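Local coordinates for protein angiotensin-converting enzyme (Anopheles gambiae, PDB 6S1Y) that probably acts as a zinc-dependent peptidase of the angiotensin-converting enzyme family, shortening peptides in the mosquito, at residues A56-L70 with L90-K104. Sequence-based numbering, arbitrary orientation.
Sequences AADFAEVAKAVAEEL and LAKLGYAALPADQFK
Lys64 NZ reaches Leu98 O at 3.2 Å, a weak hydrogen bond that links helix 56-70 to the turn ahead of helix 100-104 in this mostly helical zinc-peptidase fold. Lys64 CG lies anti to its own carbonyl carbon (chi1 -80°), and the nearly extended chain then runs alongside the carbonyl of Ala96, bending at chi4 before the amine meets Leu98. Pro99 follows at the N-cap position, and the helix it begins runs obliquely against helix 56-70, their directions 137° apart.

The pairing is a worked example of how alanines let a backbone come close. The CA atoms of Ala60 and Ala96 are 4.8 Å apart, those of Ala67 and Ala91 4.5 Å. Small methyls along one helix side leave room for larger partners: Phe103 lays one ring face over Ala60 CB, a CH-pi contact with the methyl 3.9 Å from the centroid and 12° off the normal, while Ala56 CB sits at the ring edge. Farther along, Leu93 inserts its CD2 branch between Ala63 and Ala67, 3.6 Å from Ala67 CB.

Val66, which faces the 90-104 segment, also touches Ile22 of helix 12-42, and Phe59 and Val62 likewise bring helix 56-70 against that helix. Near the far end of the segment, Leu70 and Leu90 cross obliquely, Leu70 CD1 resting 3.7 Å from Leu90 CB.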
# COMPACT_ATOMS: atom_id res chain seq x y z
N ALA A 56 17.01 16.81 -6.70
CA ALA A 56 15.83 17.26 -5.97
C ALA A 56 15.95 18.74 -5.61
O ALA A 56 14.98 19.49 -5.72
CB ALA A 56 15.63 16.41 -4.72
N ALA A 57 17.14 19.17 -5.18
CA ALA A 57 17.34 20.59 -4.89
C ALA A 57 17.10 21.43 -6.14
O ALA A 57 16.43 22.47 -6.07
CB ALA A 57 18.75 20.82 -4.34
N ASP A 58 17.62 20.98 -7.29
CA ASP A 58 17.39 21.67 -8.55
C ASP A 58 15.90 21.82 -8.84
O ASP A 58 15.43 22.90 -9.21
CB ASP A 58 18.05 20.92 -9.71
CG ASP A 58 19.56 20.93 -9.62
OD1 ASP A 58 20.09 21.67 -8.76
OD2 ASP A 58 20.21 20.20 -10.41
N PHE A 59 15.15 20.72 -8.69
CA PHE A 59 13.72 20.80 -8.93
C PHE A 59 13.06 21.75 -7.95
O PHE A 59 12.13 22.48 -8.31
CB PHE A 59 13.09 19.41 -8.84
CG PHE A 59 11.60 19.44 -8.89
CD1 PHE A 59 10.94 19.60 -10.09
CD2 PHE A 59 10.86 19.34 -7.73
CE1 PHE A 59 9.56 19.64 -10.14
CE2 PHE A 59 9.48 19.39 -7.77
CZ PHE A 59 8.83 19.53 -8.98
N ALA A 60 13.53 21.75 -6.70
CA ALA A 60 12.95 22.61 -5.68
C ALA A 60 13.06 24.08 -6.09
O ALA A 60 12.10 24.84 -5.95
CB ALA A 60 13.64 22.37 -4.33
N GLU A 61 14.23 24.48 -6.60
CA GLU A 61 14.39 25.82 -7.15
C GLU A 61 13.36 26.09 -8.24
O GLU A 61 12.60 27.06 -8.17
CB GLU A 61 15.80 26.00 -7.70
CG GLU A 61 16.86 26.28 -6.66
CD GLU A 61 18.28 26.20 -7.22
OE1 GLU A 61 18.51 26.66 -8.35
OE2 GLU A 61 19.17 25.66 -6.52
N VAL A 62 13.31 25.23 -9.26
CA VAL A 62 12.36 25.41 -10.36
C VAL A 62 10.95 25.62 -9.82
O VAL A 62 10.23 26.53 -10.25
CB VAL A 62 12.43 24.20 -11.31
CG1 VAL A 62 11.30 24.26 -12.34
CG2 VAL A 62 13.80 24.11 -12.00
N ALA A 63 10.53 24.78 -8.86
CA ALA A 63 9.14 24.85 -8.39
C ALA A 63 8.88 26.15 -7.64
O ALA A 63 7.77 26.69 -7.71
CB ALA A 63 8.80 23.65 -7.50
N LYS A 64 9.87 26.66 -6.92
CA LYS A 64 9.72 27.96 -6.27
C LYS A 64 9.49 29.07 -7.30
O LYS A 64 8.60 29.91 -7.14
CB LYS A 64 10.93 28.28 -5.41
CG LYS A 64 10.96 27.60 -4.05
CD LYS A 64 12.24 27.99 -3.32
CE LYS A 64 12.57 27.03 -2.19
NZ LYS A 64 13.95 26.47 -2.34
N ALA A 65 10.30 29.08 -8.36
CA ALA A 65 10.16 30.08 -9.41
C ALA A 65 8.82 29.96 -10.11
O ALA A 65 8.14 30.96 -10.36
CB ALA A 65 11.29 29.93 -10.43
N VAL A 66 8.42 28.73 -10.44
CA VAL A 66 7.11 28.51 -11.05
C VAL A 66 6.01 29.06 -10.17
O VAL A 66 5.06 29.68 -10.65
CB VAL A 66 6.90 27.00 -11.34
CG1 VAL A 66 5.44 26.72 -11.62
CG2 VAL A 66 7.79 26.56 -12.49
N ALA A 67 6.10 28.82 -8.86
CA ALA A 67 5.03 29.24 -7.96
C ALA A 67 4.91 30.75 -7.93
O ALA A 67 3.80 31.29 -7.94
CB ALA A 67 5.27 28.70 -6.55
N GLU A 68 6.04 31.45 -7.89
CA GLU A 68 6.00 32.91 -7.95
C GLU A 68 5.49 33.39 -9.30
O GLU A 68 4.60 34.24 -9.38
CB GLU A 68 7.38 33.48 -7.65
CG GLU A 68 7.38 34.99 -7.51
CD GLU A 68 8.76 35.53 -7.21
OE1 GLU A 68 9.30 36.28 -8.06
OE2 GLU A 68 9.32 35.18 -6.14
N GLU A 69 6.04 32.85 -10.39
CA GLU A 69 5.60 33.25 -11.72
C GLU A 69 4.09 33.14 -11.86
O GLU A 69 3.48 33.88 -12.64
CB GLU A 69 6.28 32.39 -12.79
CG GLU A 69 7.73 32.75 -13.03
CD GLU A 69 8.36 31.87 -14.11
OE1 GLU A 69 9.56 31.51 -13.96
OE2 GLU A 69 7.65 31.54 -15.08
N LEU A 70 3.45 32.24 -11.12
CA LEU A 70 2.03 32.00 -11.27
C LEU A 70 1.17 32.91 -10.40
O LEU A 70 -0.04 32.98 -10.62
CB LEU A 70 1.71 30.54 -10.96
CG LEU A 70 2.20 29.58 -12.04
CD1 LEU A 70 2.19 28.16 -11.50
CD2 LEU A 70 1.35 29.70 -13.29
N LEU A 90 0.18 23.38 -10.00
CA LEU A 90 1.55 23.77 -10.29
C LEU A 90 2.14 24.63 -9.20
O LEU A 90 3.35 24.64 -9.00
CB LEU A 90 1.61 24.50 -11.62
CG LEU A 90 1.71 23.60 -12.84
CD1 LEU A 90 1.39 24.38 -14.10
CD2 LEU A 90 3.11 22.98 -12.92
N ALA A 91 1.30 25.35 -8.47
CA ALA A 91 1.77 26.23 -7.41
C ALA A 91 1.92 25.53 -6.07
O ALA A 91 2.38 26.16 -5.10
CB ALA A 91 0.80 27.41 -7.25
N LYS A 92 1.56 24.25 -5.97
CA LYS A 92 1.67 23.51 -4.71
C LYS A 92 3.11 23.06 -4.52
O LYS A 92 3.61 22.22 -5.26
CB LYS A 92 0.72 22.33 -4.71
CG LYS A 92 0.59 21.66 -3.36
CD LYS A 92 -0.77 21.00 -3.18
CE LYS A 92 -1.11 20.03 -4.31
NZ LYS A 92 -2.56 19.68 -4.31
N LEU A 93 3.78 23.61 -3.50
CA LEU A 93 5.21 23.40 -3.33
C LEU A 93 5.54 22.19 -2.47
O LEU A 93 6.53 21.50 -2.75
CB LEU A 93 5.85 24.64 -2.70
CG LEU A 93 5.82 25.95 -3.48
CD1 LEU A 93 6.48 27.04 -2.66
CD2 LEU A 93 6.52 25.79 -4.81
N GLY A 94 4.76 21.95 -1.42
CA GLY A 94 5.12 20.92 -0.46
C GLY A 94 6.47 21.23 0.16
O GLY A 94 6.76 22.36 0.57
N TYR A 95 7.33 20.21 0.20
CA TYR A 95 8.64 20.36 0.83
C TYR A 95 9.47 21.44 0.15
O TYR A 95 10.31 22.08 0.79
CB TYR A 95 9.40 19.04 0.80
CG TYR A 95 8.86 17.98 1.74
CD1 TYR A 95 7.85 18.27 2.65
CD2 TYR A 95 9.36 16.68 1.71
CE1 TYR A 95 7.36 17.31 3.49
CE2 TYR A 95 8.87 15.70 2.56
CZ TYR A 95 7.87 16.03 3.45
OH TYR A 95 7.37 15.06 4.31
N ALA A 96 9.25 21.66 -1.15
CA ALA A 96 10.02 22.67 -1.86
C ALA A 96 9.81 24.06 -1.30
O ALA A 96 10.56 24.96 -1.65
CB ALA A 96 9.68 22.64 -3.36
N ALA A 97 8.82 24.26 -0.42
CA ALA A 97 8.65 25.57 0.20
C ALA A 97 9.78 25.94 1.14
O ALA A 97 9.88 27.10 1.53
CB ALA A 97 7.32 25.64 0.96
N LEU A 98 10.64 25.00 1.50
CA LEU A 98 11.65 25.31 2.50
C LEU A 98 12.87 25.97 1.86
O LEU A 98 13.19 25.71 0.70
CB LEU A 98 12.09 24.05 3.22
CG LEU A 98 11.08 23.29 4.08
CD1 LEU A 98 11.56 21.85 4.24
CD2 LEU A 98 10.88 23.94 5.45
N PRO A 99 13.58 26.82 2.60
CA PRO A 99 14.90 27.26 2.13
C PRO A 99 15.75 26.03 1.84
O PRO A 99 15.63 24.99 2.50
CB PRO A 99 15.46 28.08 3.30
CG PRO A 99 14.60 27.74 4.49
CD PRO A 99 13.26 27.34 3.95
N ALA A 100 16.61 26.15 0.82
CA ALA A 100 17.27 24.98 0.27
C ALA A 100 18.08 24.23 1.32
O ALA A 100 18.19 23.00 1.24
CB ALA A 100 18.18 25.39 -0.89
N ASP A 101 18.67 24.93 2.29
CA ASP A 101 19.44 24.22 3.31
C ASP A 101 18.54 23.28 4.10
O ASP A 101 18.91 22.12 4.35
CB ASP A 101 20.14 25.21 4.24
CG ASP A 101 19.18 26.17 4.88
OD1 ASP A 101 18.24 26.58 4.16
OD2 ASP A 101 19.35 26.50 6.07
N GLN A 102 17.36 23.76 4.50
CA GLN A 102 16.43 22.93 5.27
C GLN A 102 15.80 21.85 4.39
O GLN A 102 15.50 20.76 4.88
CB GLN A 102 15.36 23.81 5.91
CG GLN A 102 15.83 24.69 7.07
CD GLN A 102 14.67 25.45 7.74
OE1 GLN A 102 14.12 26.39 7.17
NE2 GLN A 102 14.29 25.02 8.94
N PHE A 103 15.59 22.14 3.11
CA PHE A 103 15.12 21.12 2.17
C PHE A 103 16.09 19.95 2.13
O PHE A 103 15.70 18.79 2.32
CB PHE A 103 14.95 21.75 0.79
CG PHE A 103 14.47 20.80 -0.28
CD1 PHE A 103 13.12 20.64 -0.52
CD2 PHE A 103 15.37 20.09 -1.05
CE1 PHE A 103 12.66 19.77 -1.49
CE2 PHE A 103 14.92 19.21 -2.05
CZ PHE A 103 13.56 19.06 -2.27
N LYS A 104 17.37 20.22 1.90
CA LYS A 104 18.32 19.12 1.83
C LYS A 104 18.51 18.45 3.18
O LYS A 104 18.86 17.27 3.25
CB LYS A 104 19.66 19.61 1.27
CG LYS A 104 19.52 20.30 -0.08
CD LYS A 104 20.88 20.44 -0.76
CE LYS A 104 21.07 21.83 -1.38
NZ LYS A 104 22.52 22.19 -1.37